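Local coordinates for protein beta-n-acetylhexosaminidase (Streptococcus pneumoniae, PDB 4AZI) that probably removes terminal beta-linked N-acetylglucosamine residues from glycans, as one of the tandem family 20 glycoside hydrolase modules of the pneumococcal enzyme StrH, at residues Ala95-Leu100 and Met167-Gly172; Lys296-Thr301 and Met346-Asp351; Glu366-Ile371 and Leu393-Asn398. The protein carries 2 engineered substitutions. All blocks are in the same frame, centred on the assembly; numbering follows the deposited sequence. Where two conformers were deposited one is given.

Overall arrangement
Contacts 1 and 2 both pack neighbouring helices on the outside of the (beta/alpha)8 barrel, on opposite sides of the chain's centre. The contact centres lie about 30 Å apart. Contact 1 is the more buried and is aromatic: two phenylalanines meet a valine and a threonine. Contact 2 is partly buried. It sets a threonine against an alanine and a phenylalanine, with an isoleucine alongside, and its two helices run nearly parallel. Contact 3 lies at the surface, its centre about 29 Å from the chain's, and joins helix 362-368, which follows helix 339-352, to a C-terminal loop. It is the smallest of the three. None of the contacts has a hydrogen bond between its two segments.

Contact 1 of 3, residues Ala95-Leu100 and Met167-Gly172; sequences AEVTEL and MDFFAG
F169 and F170 of helix 153-170 meet V97 and T98 of helix 94-106. F169 comes first and reaches straight at the other helix. Its CG is anti to the backbone N (chi1 166°), and this sends the outer edge of the ring between V97 and T98. T98 OG1 lies in the plane of the ring at that edge, 3.4 Å from F169 CE1. The hydroxyl also hydrogen-bonds the backbone O of Q94, one turn earlier in its own helix. V97 CG1 touches the same ring edge further round, 3.7 Å from F169 CE2.

F170 takes a different first torsion, with CG anti to the carbonyl carbon (chi1 -67°). This sets one ring face against the F169 edge. F169 CD2 sits 3.6 Å above the F170 ring plane, over the ring centre. F170 CE1 lies in the plane of the F169 ring, at its edge. The two rings meet edge to face. V97 CG1 bridges them, with F170 CE1 3.9 Å away. A171 then leaves helical geometry, and the helix ends.

These are two of the helices that surround the TIM barrel. F53 adds an edge-to-face ring to F169, and K173 makes a cation-pi contact with it. F170 reaches inward to P113 of strand 110-117 and also touches I101 of helix 94-106, while L100 packs against helix 24-37.

Contact 2 of 3, residues Lys296-Thr301 and Met346-Asp351; sequences KAIENT and MTAFAD
T301 meets A348 and F349 where helices 294-303 and 339-352 come together. The contact between the segments is van der Waals throughout. T301 CB lies 3.7 Å from F349 CA, close against the backbone of the other helix. Its methyl CG2 rests 3.9 Å from F349 CB. T301 OG1 lies 3.4 Å from the methyl CB of A348. I298 adds a looser apolar touch, with CG2 4.4 Å from A348 CB. The F349 ring stays beside T301: F349 CD1 is 4.0 Å from T301 CB, and T301 O lies in the ring plane at its edge.

These are neighbouring outer helices of the TIM barrel: 294-303 leads into the last barrel strand, 321-329, and 339-352 follows it. The short helical segments run nearly parallel, at 16°, with their axes 8.7 Å apart. L326 of that strand touches both T301 and F349. W279 meets the F349 ring at about 45°.

No hydrogen bond crosses between the segments. T301 OG1 gives a 2.6 Å hydrogen bond to I298 O within its own helix. With chi1 at 63°, OG1 reaches back to I298 O while lying against A348 CB. D351 OD1 forms an outside salt bridge with R399.

Contact 3 of 3, residues Glu366-Ile371 and Leu393-Asn398; sequences EELAKI and LNYNLN
L368 of helix 362-368 points its two methyls at L393 and Y395 in the loop between helices 380-391 and 402-414. These elements belong to a helical region beside the TIM barrel. The L368 and Y395 side chains approach from opposite directions. The phenol is long enough to bring OH within 3.4 Å of L368 CD1. L368 and L393 instead slide past each other, running opposite ways. Their branches brush at 4.2 Å, from L368 CD2 to L393 CD1. L368 CG lies anti to the carbonyl carbon (chi1 -75°), and its branching sends a different methyl to each partner.

L364, one turn earlier in helix 362-368, also touches both L393 and Y395, which widens this apolar patch at the surface. Y361 OH helps hold the loop, with hydrogen bonds to N394 O and L397 N.

Each segment also has polar bonds of its own. A type I beta turn runs from L368 to I371, closed by I371 N to L368 O. K370, within this turn, forms a salt bridge through NZ with E367 OE2. In the loop, N394 makes an Asx turn: its OD1 accepts from N396 N at 2.8 Å, with an N-H...O angle of 155°.

Contact 1 of 3, residues Ala95-Leu100 and Met167-Gly172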
loop_
_atom_site.group_PDB
_atom_site.type_symbol
_atom_site.label_atom_id
_atom_site.label_comp_id
_atom_site.label_asym_id
_atom_site.label_seq_id
_atom_site.Cartn_x
_atom_site.Cartn_y
_atom_site.Cartn_z
ATOM N N ALA A 95 -4.035 12.563 -14.384
ATOM C CA ALA A 95 -5.243 12.102 -15.061
ATOM C C ALA A 95 -5.448 10.592 -14.938
ATOM O O ALA A 95 -6.578 10.120 -14.795
ATOM C CB ALA A 95 -5.211 12.518 -16.524
ATOM N N GLU A 96 -4.357 9.837 -15.000
ATOM C CA GLU A 96 -4.435 8.386 -14.889
ATOM C C GLU A 96 -4.777 7.891 -13.470
ATOM O O GLU A 96 -5.625 7.010 -13.310
ATOM C CB GLU A 96 -3.152 7.730 -15.405
ATOM C CG GLU A 96 -2.937 7.863 -16.907
ATOM C CD GLU A 96 -1.597 7.316 -17.356
ATOM O OE1 GLU A 96 -0.590 7.526 -16.645
ATOM O OE2 GLU A 96 -1.547 6.667 -18.424
ATOM N N VAL A 97 -4.124 8.443 -12.446
ATOM C CA VAL A 97 -4.442 8.063 -11.064
ATOM C C VAL A 97 -5.868 8.508 -10.698
ATOM O O VAL A 97 -6.588 7.786 -10.009
ATOM C CB VAL A 97 -3.386 8.570 -10.051
ATOM C CG1 VAL A 97 -3.853 8.386 -8.614
ATOM C CG2 VAL A 97 -2.052 7.863 -10.257
ATOM N N THR A 98 -6.277 9.684 -11.175
ATOM C CA THR A 98 -7.644 10.178 -10.937
ATOM C C THR A 98 -8.665 9.174 -11.500
ATOM O O THR A 98 -9.621 8.806 -10.812
ATOM C CB THR A 98 -7.864 11.593 -11.532
ATOM O OG1 THR A 98 -6.868 12.486 -11.018
ATOM C CG2 THR A 98 -9.248 12.141 -11.188
ATOM N N GLU A 99 -8.431 8.720 -12.731
ATOM C CA GLU A 99 -9.287 7.726 -13.386
ATOM C C GLU A 99 -9.290 6.370 -12.671
ATOM O O GLU A 99 -10.334 5.726 -12.583
ATOM C CB GLU A 99 -8.892 7.544 -14.859
ATOM C CG GLU A 99 -9.624 6.403 -15.564
ATOM C CD GLU A 99 -9.502 6.429 -17.085
ATOM O OE1 GLU A 99 -8.699 7.226 -17.618
ATOM O OE2 GLU A 99 -10.217 5.654 -17.749
ATOM N N LEU A 100 -8.130 5.933 -12.177
ATOM C CA LEU A 100 -8.045 4.659 -11.445
ATOM C C LEU A 100 -8.879 4.712 -10.163
ATOM O O LEU A 100 -9.624 3.780 -9.853
ATOM C CB LEU A 100 -6.585 4.287 -11.139
ATOM C CG LEU A 100 -6.303 2.976 -10.393
ATOM C CD1 LEU A 100 -6.644 1.748 -11.241
ATOM C CD2 LEU A 100 -4.842 2.936 -9.969
ATOM N N MET A 167 0.014 14.464 -0.828
ATOM C CA MET A 167 -1.073 14.354 0.144
ATOM C C MET A 167 -2.228 15.315 -0.201
ATOM O O MET A 167 -3.405 14.966 -0.027
ATOM C CB MET A 167 -0.568 14.619 1.563
ATOM C CG MET A 167 0.256 13.516 2.193
ATOM S SD MET A 167 0.713 14.063 3.855
ATOM C CE MET A 167 1.456 12.581 4.553
ATOM N N ASP A 168 -1.880 16.503 -0.712
ATOM C CA ASP A 168 -2.859 17.469 -1.214
ATOM C C ASP A 168 -3.744 16.869 -2.321
ATOM O O ASP A 168 -4.969 17.028 -2.288
ATOM C CB ASP A 168 -2.181 18.800 -1.636
ATOM C CG ASP A 168 -1.617 19.588 -0.429
ATOM O OD1 ASP A 168 -2.064 19.335 0.696
ATOM O OD2 ASP A 168 -0.729 20.461 -0.588
ATOM N N PHE A 169 -3.140 16.153 -3.269
ATOM C CA PHE A 169 -3.922 15.500 -4.337
ATOM C C PHE A 169 -4.843 14.377 -3.817
ATOM O O PHE A 169 -6.000 14.292 -4.227
ATOM C CB PHE A 169 -3.010 15.000 -5.465
ATOM C CG PHE A 169 -3.679 14.038 -6.412
ATOM C CD1 PHE A 169 -4.444 14.508 -7.481
ATOM C CD2 PHE A 169 -3.548 12.660 -6.236
ATOM C CE1 PHE A 169 -5.063 13.623 -8.351
ATOM C CE2 PHE A 169 -4.169 11.765 -7.105
ATOM C CZ PHE A 169 -4.933 12.251 -8.156
ATOM N N PHE A 170 -4.337 13.541 -2.910
ATOM C CA PHE A 170 -5.121 12.426 -2.363
ATOM C C PHE A 170 -6.171 12.834 -1.327
ATOM O O PHE A 170 -7.150 12.114 -1.151
ATOM C CB PHE A 170 -4.212 11.316 -1.798
ATOM C CG PHE A 170 -3.404 10.611 -2.845
ATOM C CD1 PHE A 170 -4.025 9.856 -3.826
ATOM C CD2 PHE A 170 -2.014 10.711 -2.855
ATOM C CE1 PHE A 170 -3.280 9.211 -4.803
ATOM C CE2 PHE A 170 -1.262 10.074 -3.830
ATOM C CZ PHE A 170 -1.897 9.322 -4.807
ATOM N N ALA A 171 -5.971 13.974 -0.656
ATOM C CA ALA A 171 -6.951 14.492 0.301
ATOM C C ALA A 171 -8.341 14.509 -0.311
ATOM O O ALA A 171 -8.571 15.150 -1.338
ATOM C CB ALA A 171 -6.560 15.886 0.788
ATOM N N GLY A 172 -9.258 13.773 0.305
ATOM C CA GLY A 172 -10.626 13.669 -0.185
ATOM C C GLY A 172 -10.835 12.734 -1.364
ATOM O O GLY A 172 -11.941 12.647 -1.883
#

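Contact 2 of 3, residues Lys296-Thr301 and Met346-Asp351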
loop_
_atom_site.group_PDB
_atom_site.type_symbol
_atom_site.label_atom_id
_atom_site.label_comp_id
_atom_site.label_asym_id
_atom_site.label_seq_id
_atom_site.Cartn_x
_atom_site.Cartn_y
_atom_site.Cartn_z
ATOM N N LYS A 296 5.330 -20.893 -2.355
ATOM C CA LYS A 296 5.213 -20.720 -0.909
ATOM C C LYS A 296 4.171 -19.655 -0.522
ATOM O O LYS A 296 3.411 -19.838 0.441
ATOM C CB LYS A 296 6.587 -20.385 -0.319
ATOM C CG LYS A 296 6.602 -20.085 1.176
ATOM C CD LYS A 296 6.335 -21.327 2.019
ATOM C CE LYS A 296 7.578 -22.185 2.179
ATOM N NZ LYS A 296 7.321 -23.324 3.106
ATOM N N ALA A 297 4.152 -18.547 -1.264
ATOM C CA ALA A 297 3.152 -17.493 -1.068
ATOM C C ALA A 297 1.748 -18.077 -1.191
ATOM O O ALA A 297 0.883 -17.839 -0.339
ATOM C CB ALA A 297 3.353 -16.360 -2.066
ATOM N N ILE A 298 1.536 -18.848 -2.252
ATOM C CA ILE A 298 0.263 -19.527 -2.483
ATOM C C ILE A 298 -0.102 -20.486 -1.346
ATOM O O ILE A 298 -1.256 -20.489 -0.891
ATOM C CB ILE A 298 0.227 -20.219 -3.866
ATOM C CG1 ILE A 298 0.165 -19.148 -4.959
ATOM C CG2 ILE A 298 -0.967 -21.168 -3.959
ATOM C CD1 ILE A 298 0.395 -19.646 -6.373
ATOM N N GLU A 299 0.872 -21.287 -0.904
ATOM C CA GLU A 299 0.702 -22.183 0.245
ATOM C C GLU A 299 0.249 -21.388 1.465
ATOM O O GLU A 299 -0.758 -21.724 2.090
ATOM C CB GLU A 299 2.005 -22.940 0.565
ATOM C CG GLU A 299 1.859 -24.015 1.639
ATOM C CD GLU A 299 3.193 -24.545 2.150
ATOM O OE1 GLU A 299 4.248 -24.010 1.750
ATOM O OE2 GLU A 299 3.191 -25.494 2.965
ATOM N N ASN A 300 0.978 -20.315 1.769
ATOM C CA ASN A 300 0.732 -19.507 2.978
ATOM C C ASN A 300 -0.623 -18.795 3.042
ATOM O O ASN A 300 -1.099 -18.480 4.139
ATOM C CB ASN A 300 1.859 -18.491 3.212
ATOM C CG ASN A 300 3.187 -19.144 3.543
ATOM O OD1 ASN A 300 4.242 -18.597 3.228
ATOM N ND2 ASN A 300 3.147 -20.298 4.202
ATOM N N THR A 301 -1.238 -18.529 1.890
ATOM C CA THR A 301 -2.593 -17.960 1.881
ATOM C C THR A 301 -3.590 -18.872 2.591
ATOM O O THR A 301 -4.614 -18.405 3.088
ATOM C CB THR A 301 -3.129 -17.649 0.468
ATOM O OG1 THR A 301 -3.234 -18.859 -0.300
ATOM C CG2 THR A 301 -2.246 -16.633 -0.244
ATOM N N MET A 346 -4.014 -13.923 -5.529
ATOM C CA MET A 346 -5.200 -13.227 -5.045
ATOM C C MET A 346 -6.387 -14.161 -4.835
ATOM O O MET A 346 -7.068 -14.065 -3.823
ATOM C CB MET A 346 -5.605 -12.105 -6.000
ATOM C CG MET A 346 -4.663 -10.919 -5.994
ATOM S SD MET A 346 -5.075 -9.749 -7.291
ATOM C CE MET A 346 -6.577 -9.026 -6.628
ATOM N N THR A 347 -6.629 -15.047 -5.802
ATOM C CA THR A 347 -7.756 -15.981 -5.749
ATOM C C THR A 347 -7.613 -16.961 -4.580
ATOM O O THR A 347 -8.579 -17.203 -3.849
ATOM C CB THR A 347 -7.911 -16.745 -7.087
ATOM O OG1 THR A 347 -8.081 -15.803 -8.153
ATOM C CG2 THR A 347 -9.107 -17.690 -7.052
ATOM N N ALA A 348 -6.407 -17.498 -4.401
ATOM C CA ALA A 348 -6.107 -18.412 -3.295
ATOM C C ALA A 348 -6.396 -17.802 -1.914
ATOM O O ALA A 348 -7.027 -18.443 -1.071
ATOM C CB ALA A 348 -4.664 -18.888 -3.381
ATOM N N PHE A 349 -5.947 -16.566 -1.702
ATOM C CA PHE A 349 -6.204 -15.830 -0.448
ATOM C C PHE A 349 -7.712 -15.618 -0.224
ATOM O O PHE A 349 -8.208 -15.799 0.886
ATOM C CB PHE A 349 -5.444 -14.495 -0.449
ATOM C CG PHE A 349 -5.330 -13.835 0.909
ATOM C CD1 PHE A 349 -5.051 -14.581 2.057
ATOM C CD2 PHE A 349 -5.460 -12.451 1.030
ATOM C CE1 PHE A 349 -4.937 -13.959 3.300
ATOM C CE2 PHE A 349 -5.345 -11.827 2.269
ATOM C CZ PHE A 349 -5.078 -12.582 3.404
ATOM N N ALA A 350 -8.434 -15.255 -1.284
ATOM C CA ALA A 350 -9.886 -15.089 -1.192
ATOM C C ALA A 350 -10.581 -16.427 -0.918
ATOM O O ALA A 350 -11.464 -16.504 -0.063
ATOM C CB ALA A 350 -10.438 -14.439 -2.452
ATOM N N ASP A 351 -10.164 -17.474 -1.633
ATOM C CA ASP A 351 -10.769 -18.806 -1.491
ATOM C C ASP A 351 -10.570 -19.441 -0.118
ATOM O O ASP A 351 -11.450 -20.150 0.374
ATOM C CB ASP A 351 -10.284 -19.754 -2.592
ATOM C CG ASP A 351 -11.008 -19.536 -3.905
ATOM O OD1 ASP A 351 -12.043 -18.834 -3.911
ATOM O OD2 ASP A 351 -10.548 -20.062 -4.935
#

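Contact 3 of 3, residues Glu366-Ile371 and Leu393-Asn398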
loop_
_atom_site.group_PDB
_atom_site.type_symbol
_atom_site.label_atom_id
_atom_site.label_comp_id
_atom_site.label_asym_id
_atom_site.label_seq_id
_atom_site.Cartn_x
_atom_site.Cartn_y
_atom_site.Cartn_z
ATOM N N GLU A 366 -24.042 -4.908 -13.787
ATOM C CA GLU A 366 -24.323 -4.991 -15.222
ATOM C C GLU A 366 -25.816 -5.129 -15.512
ATOM O O GLU A 366 -26.327 -4.527 -16.463
ATOM C CB GLU A 366 -23.562 -6.157 -15.863
ATOM C CG GLU A 366 -22.066 -5.928 -16.016
ATOM C CD GLU A 366 -21.302 -7.188 -16.403
ATOM O OE1 GLU A 366 -21.938 -8.228 -16.684
ATOM O OE2 GLU A 366 -20.054 -7.139 -16.423
ATOM N N GLU A 367 -26.512 -5.927 -14.704
ATOM C CA GLU A 367 -27.962 -6.061 -14.845
ATOM C C GLU A 367 -28.717 -4.791 -14.442
ATOM O O GLU A 367 -29.696 -4.427 -15.095
ATOM C CB GLU A 367 -28.498 -7.285 -14.088
ATOM C CG GLU A 367 -28.318 -8.610 -14.825
ATOM C CD GLU A 367 -28.926 -8.612 -16.220
ATOM O OE1 GLU A 367 -30.170 -8.654 -16.338
ATOM O OE2 GLU A 367 -28.154 -8.563 -17.202
ATOM N N LEU A 368 -28.256 -4.120 -13.383
ATOM C CA LEU A 368 -28.863 -2.861 -12.942
ATOM C C LEU A 368 -28.741 -1.755 -13.991
ATOM O O LEU A 368 -29.686 -0.993 -14.203
ATOM C CB LEU A 368 -28.280 -2.388 -11.601
ATOM C CG LEU A 368 -28.723 -3.103 -10.314
ATOM C CD1 LEU A 368 -27.965 -2.563 -9.111
ATOM C CD2 LEU A 368 -30.228 -2.991 -10.087
ATOM N N ALA A 369 -27.590 -1.683 -14.652
ATOM C CA ALA A 369 -27.351 -0.671 -15.683
ATOM C C ALA A 369 -28.231 -0.847 -16.928
ATOM O O ALA A 369 -28.299 0.048 -17.776
ATOM C CB ALA A 369 -25.875 -0.637 -16.063
ATOM N N LYS A 370 -28.912 -1.991 -17.022
ATOM C CA LYS A 370 -29.816 -2.291 -18.139
ATOM C C LYS A 370 -31.235 -1.738 -17.946
ATOM O O LYS A 370 -32.050 -1.771 -18.877
ATOM C CB LYS A 370 -29.870 -3.801 -18.400
ATOM C CG LYS A 370 -28.592 -4.377 -18.990
ATOM C CD LYS A 370 -28.682 -5.884 -19.142
ATOM C CE LYS A 370 -27.371 -6.461 -19.645
ATOM N NZ LYS A 370 -27.466 -7.933 -19.847
ATOM N N ILE A 371 -31.526 -1.243 -16.742
ATOM C CA ILE A 371 -32.815 -0.613 -16.442
ATOM C C ILE A 371 -32.924 0.741 -17.155
ATOM O O ILE A 371 -31.914 1.420 -17.338
ATOM C CB ILE A 371 -33.009 -0.418 -14.927
ATOM N N LEU A 393 -32.649 -8.038 -3.718
ATOM C CA LEU A 393 -31.190 -8.017 -3.822
ATOM C C LEU A 393 -30.520 -7.907 -2.452
ATOM O O LEU A 393 -30.948 -7.123 -1.609
ATOM C CB LEU A 393 -30.735 -6.862 -4.719
ATOM C CG LEU A 393 -31.213 -6.853 -6.179
ATOM C CD1 LEU A 393 -30.680 -5.632 -6.911
ATOM C CD2 LEU A 393 -30.834 -8.134 -6.908
ATOM N N ASN A 394 -29.482 -8.714 -2.238
ATOM C CA ASN A 394 -28.738 -8.720 -0.978
ATOM C C ASN A 394 -27.312 -8.249 -1.247
ATOM O O ASN A 394 -26.544 -8.945 -1.920
ATOM C CB ASN A 394 -28.734 -10.127 -0.365
ATOM C CG ASN A 394 -28.159 -10.166 1.045
ATOM O OD1 ASN A 394 -27.408 -9.282 1.458
ATOM N ND2 ASN A 394 -28.498 -11.220 1.786
ATOM N N TYR A 395 -26.968 -7.072 -0.722
ATOM C CA TYR A 395 -25.638 -6.487 -0.933
ATOM C C TYR A 395 -24.598 -6.935 0.104
ATOM O O TYR A 395 -23.432 -6.540 0.035
ATOM C CB TYR A 395 -25.732 -4.955 -1.012
ATOM C CG TYR A 395 -26.427 -4.476 -2.269
ATOM C CD1 TYR A 395 -25.706 -4.265 -3.444
ATOM C CD2 TYR A 395 -27.807 -4.251 -2.293
ATOM C CE1 TYR A 395 -26.332 -3.834 -4.603
ATOM C CE2 TYR A 395 -28.445 -3.819 -3.453
ATOM C CZ TYR A 395 -27.701 -3.612 -4.602
ATOM O OH TYR A 395 -28.312 -3.184 -5.761
ATOM N N ASN A 396 -25.013 -7.805 1.021
ATOM C CA ASN A 396 -24.190 -8.193 2.165
ATOM C C ASN A 396 -23.609 -9.608 2.098
ATOM O O ASN A 396 -23.193 -10.150 3.122
ATOM C CB ASN A 396 -24.999 -8.040 3.461
ATOM C CG ASN A 396 -25.697 -6.698 3.567
ATOM O OD1 ASN A 396 -25.114 -5.655 3.287
ATOM N ND2 ASN A 396 -26.948 -6.723 3.991
ATOM N N LEU A 397 -23.586 -10.204 0.904
ATOM C CA LEU A 397 -23.174 -11.604 0.764
ATOM C C LEU A 397 -21.656 -11.776 0.647
ATOM O O LEU A 397 -20.983 -10.997 -0.030
ATOM C CB LEU A 397 -23.901 -12.282 -0.415
ATOM C CG LEU A 397 -25.434 -12.394 -0.282
ATOM C CD1 LEU A 397 -26.081 -12.761 -1.609
ATOM C CD2 LEU A 397 -25.837 -13.385 0.804
ATOM N N ASN A 398 -21.133 -12.789 1.333
ATOM C CA ASN A 398 -19.707 -13.102 1.276
ATOM C C ASN A 398 -19.425 -14.125 0.179
ATOM O O ASN A 398 -20.356 -14.596 -0.485
ATOM C CB ASN A 398 -19.149 -13.526 2.652
ATOM C CG ASN A 398 -19.715 -14.849 3.160
ATOM O OD1 ASN A 398 -19.997 -15.767 2.393
ATOM N ND2 ASN A 398 -19.856 -14.953 4.475
#